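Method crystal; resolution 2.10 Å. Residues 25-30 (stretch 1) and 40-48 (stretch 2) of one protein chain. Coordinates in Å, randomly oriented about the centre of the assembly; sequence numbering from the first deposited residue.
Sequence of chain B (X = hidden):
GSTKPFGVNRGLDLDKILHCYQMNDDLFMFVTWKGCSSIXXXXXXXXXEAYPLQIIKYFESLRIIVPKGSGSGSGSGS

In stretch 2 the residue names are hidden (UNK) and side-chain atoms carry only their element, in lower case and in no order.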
# COMPACT_ATOMS: atom_id res chain seq x y z
N ASP B 25 3.61 -10.51 9.06
CA ASP B 25 2.40 -9.70 9.08
C ASP B 25 2.67 -8.32 9.68
O ASP B 25 1.78 -7.48 9.74
CB ASP B 25 1.30 -10.41 9.88
CG ASP B 25 0.82 -11.68 9.20
OD1 ASP B 25 0.91 -11.77 7.95
OD2 ASP B 25 0.34 -12.58 9.92
N ASP B 26 3.89 -8.10 10.13
CA ASP B 26 4.25 -6.81 10.68
C ASP B 26 4.85 -5.90 9.64
O ASP B 26 5.79 -6.27 8.94
CB ASP B 26 5.22 -6.97 11.86
CG ASP B 26 4.54 -7.51 13.08
OD1 ASP B 26 3.64 -6.81 13.59
OD2 ASP B 26 4.90 -8.62 13.52
N LEU B 27 4.29 -4.70 9.53
CA LEU B 27 4.82 -3.70 8.61
C LEU B 27 5.35 -2.54 9.42
O LEU B 27 4.63 -1.95 10.23
CB LEU B 27 3.74 -3.22 7.62
CG LEU B 27 4.14 -2.25 6.51
CD1 LEU B 27 5.29 -2.80 5.67
CD2 LEU B 27 2.94 -1.84 5.61
N PHE B 28 6.61 -2.21 9.19
CA PHE B 28 7.22 -1.07 9.85
C PHE B 28 7.49 0.02 8.84
O PHE B 28 7.82 -0.27 7.69
CB PHE B 28 8.50 -1.47 10.56
CG PHE B 28 8.27 -2.26 11.79
CD1 PHE B 28 8.11 -1.61 13.00
CD2 PHE B 28 8.20 -3.64 11.75
CE1 PHE B 28 7.89 -2.34 14.16
CE2 PHE B 28 7.96 -4.37 12.90
CZ PHE B 28 7.81 -3.72 14.10
N MET B 29 7.30 1.26 9.28
CA MET B 29 7.57 2.42 8.47
C MET B 29 8.75 3.16 9.06
O MET B 29 8.88 3.26 10.29
CB MET B 29 6.34 3.34 8.41
CG MET B 29 5.02 2.60 8.48
SD MET B 29 4.59 1.90 6.87
CE MET B 29 4.42 3.41 5.91
N PHE B 30 9.61 3.67 8.19
CA PHE B 30 10.77 4.44 8.59
C PHE B 30 10.49 5.89 8.30
O PHE B 30 10.27 6.28 7.15
CB PHE B 30 12.02 3.89 7.90
CG PHE B 30 12.23 2.43 8.19
CD1 PHE B 30 11.83 1.45 7.29
CD2 PHE B 30 12.73 2.04 9.42
CE1 PHE B 30 11.98 0.11 7.60
CE2 PHE B 30 12.88 0.70 9.72
CZ PHE B 30 12.51 -0.25 8.81
N UNK B 40 13.10 7.07 12.50
CA UNK B 40 12.56 6.06 13.41
C UNK B 40 11.81 4.95 12.69
O UNK B 40 11.15 5.18 11.67
c UNK B 40 12.30 7.66 15.34
c UNK B 40 11.60 6.72 14.41
o UNK B 40 11.61 8.51 15.93
o UNK B 40 13.53 7.55 15.49
N UNK B 41 11.91 3.73 13.22
CA UNK B 41 11.03 2.66 12.79
C UNK B 41 9.79 2.73 13.66
O UNK B 41 9.88 2.73 14.89
c UNK B 41 11.69 1.31 12.89
N UNK B 42 8.64 2.76 13.01
CA UNK B 42 7.36 2.90 13.66
C UNK B 42 6.46 1.81 13.11
O UNK B 42 6.35 1.67 11.90
c UNK B 42 6.77 4.29 13.40
c UNK B 42 5.26 4.29 13.60
c UNK B 42 7.47 5.32 14.27
N UNK B 43 5.82 1.03 13.98
CA UNK B 43 4.89 0.02 13.48
C UNK B 43 3.71 0.72 12.83
O UNK B 43 3.32 1.78 13.30
n UNK B 43 2.30 -2.06 13.84
c UNK B 43 3.66 -2.09 14.08
c UNK B 43 1.90 -3.23 13.40
n UNK B 43 2.96 -4.03 13.31
c UNK B 43 4.06 -3.34 13.73
c UNK B 43 4.42 -0.92 14.59
N UNK B 44 3.16 0.14 11.75
CA UNK B 44 2.15 0.86 10.97
C UNK B 44 0.93 1.10 11.83
O UNK B 44 0.22 2.09 11.64
c UNK B 44 1.73 0.11 9.66
c UNK B 44 1.03 -1.23 9.94
c UNK B 44 0.80 0.99 8.82
c UNK B 44 0.51 0.44 7.47
N UNK B 45 0.69 0.21 12.79
CA UNK B 45 -0.45 0.40 13.69
C UNK B 45 -0.32 1.65 14.54
O UNK B 45 -1.32 2.19 15.01
n UNK B 45 -0.91 -3.22 14.40
c UNK B 45 -1.15 -2.05 13.85
c UNK B 45 -0.63 -0.82 14.60
o UNK B 45 -1.76 -1.93 12.79
N UNK B 46 0.91 2.11 14.75
CA UNK B 46 1.13 3.27 15.61
C UNK B 46 0.81 4.61 14.92
O UNK B 46 0.69 5.63 15.58
c UNK B 46 2.58 3.30 16.11
c UNK B 46 2.89 2.18 17.10
o UNK B 46 4.08 1.85 17.26
o UNK B 46 1.94 1.65 17.74
N UNK B 47 0.67 4.59 13.60
CA UNK B 47 0.44 5.82 12.84
C UNK B 47 -0.80 5.79 11.94
O UNK B 47 -1.16 6.81 11.38
c UNK B 47 2.74 6.90 12.76
c UNK B 47 1.66 6.17 11.96
c UNK B 47 3.29 5.23 10.21
c UNK B 47 2.16 4.94 11.22
N UNK B 48 -1.43 4.63 11.81
CA UNK B 48 -2.66 4.46 11.02
C UNK B 48 -3.69 5.55 11.21
O UNK B 48 -4.17 6.14 10.24
c UNK B 48 -2.89 -0.36 10.28
n UNK B 48 -3.79 -1.47 9.87
c UNK B 48 -3.05 2.04 10.42
c UNK B 48 -3.62 0.76 10.93
c UNK B 48 -3.33 3.13 11.37

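Position 40 carries four side-chain atoms, two carbons with two oxygens on the second, a short carboxylate. Its CA-to-CB bond points away from stretch 1, and one oxygen is hydrogen-bonded elsewhere in the structure. Two carbons and a terminal pair of oxygens make it Asp-40; the chi1 rotamer is m. Its contact with stretch 1 is made by the backbone, where O receives a CA-H...O contact from Phe-30 CA at 3.2 Å.

Position 41 has a single side-chain carbon, which lies 3.4 Å from CE2 of Phe-30, on the same face of the sheet. One carbon and nothing beyond it defines Ala-41. The small methyl sits obliquely to the aromatic ring, and the CA of Ala-41 approaches the O of Met-29 at 3.4 Å in a second CA-H...O contact.

At position 42 the first of three carbons bears the other two, a fork at CB with no further extension. The side chain shares its face of the sheet with Met-29, and the backbone N and O both bond to that residue. This is Val-42, in the t rotamer. Its N donates to Met-29 O and its O accepts from Met-29 N, both at 2.8 Å, the latter bond almost perfectly straight at 179°.

Position 43 shows one carbon followed by a five-membered ring of three carbons and two nitrogens. One ring nitrogen lies 2.9 Å from OD1 of Asp-26, while the ring presents its edge to the face of the Phe-28 ring. Only an imidazole fits, so the residue is His-43. NE2 donates the bond to Asp-26 OD1, and ND1 accepts one from the backbone N of residue 45 at 3.0 Å, so both ring nitrogens are engaged. The His-43 and Phe-28 planes stand at 90°, with centroids 5.1 Å apart.

Position 44 has four carbons, forked at the first, with one arm two carbons long; the end of that arm is 3.8 Å from CD2 of Leu-27. This beta-branched chain is Ile-44, whose N donates to Leu-27 O at 3.0 Å.

Position 45 has two carbons, the second carrying one oxygen and one nitrogen, and makes no contact with stretch 1. The amide identifies Asn-45.

Position 46 ends in two oxygens on its second carbon and likewise stays clear of stretch 1: Asp-46. Its N bonds to His-43 O at 2.8 Å.

Position 47 repeats the four-carbon fork, and its longer arm reaches to 3.6 Å from CG of Met-29. It is Ile-47, with CB directed toward stretch 1.

Position 48 is four carbons in a row ending in nitrogen, too distant for contact: Lys-48.

The contact is thus an antiparallel strand pairing, anchored by the reciprocal bonds of Met-29 and Val-42 and prolonged by Ile-44 to Leu-27. On one face Phe-28, Phe-30, Ala-41 and His-43 gather; beyond the paired strand, Ile-44 and Ile-47 pack against Met-29. The imidazole links this aromatic face to the carboxylate of Asp-26.

Stretch 2, residues 40-48: DAVHINDIK
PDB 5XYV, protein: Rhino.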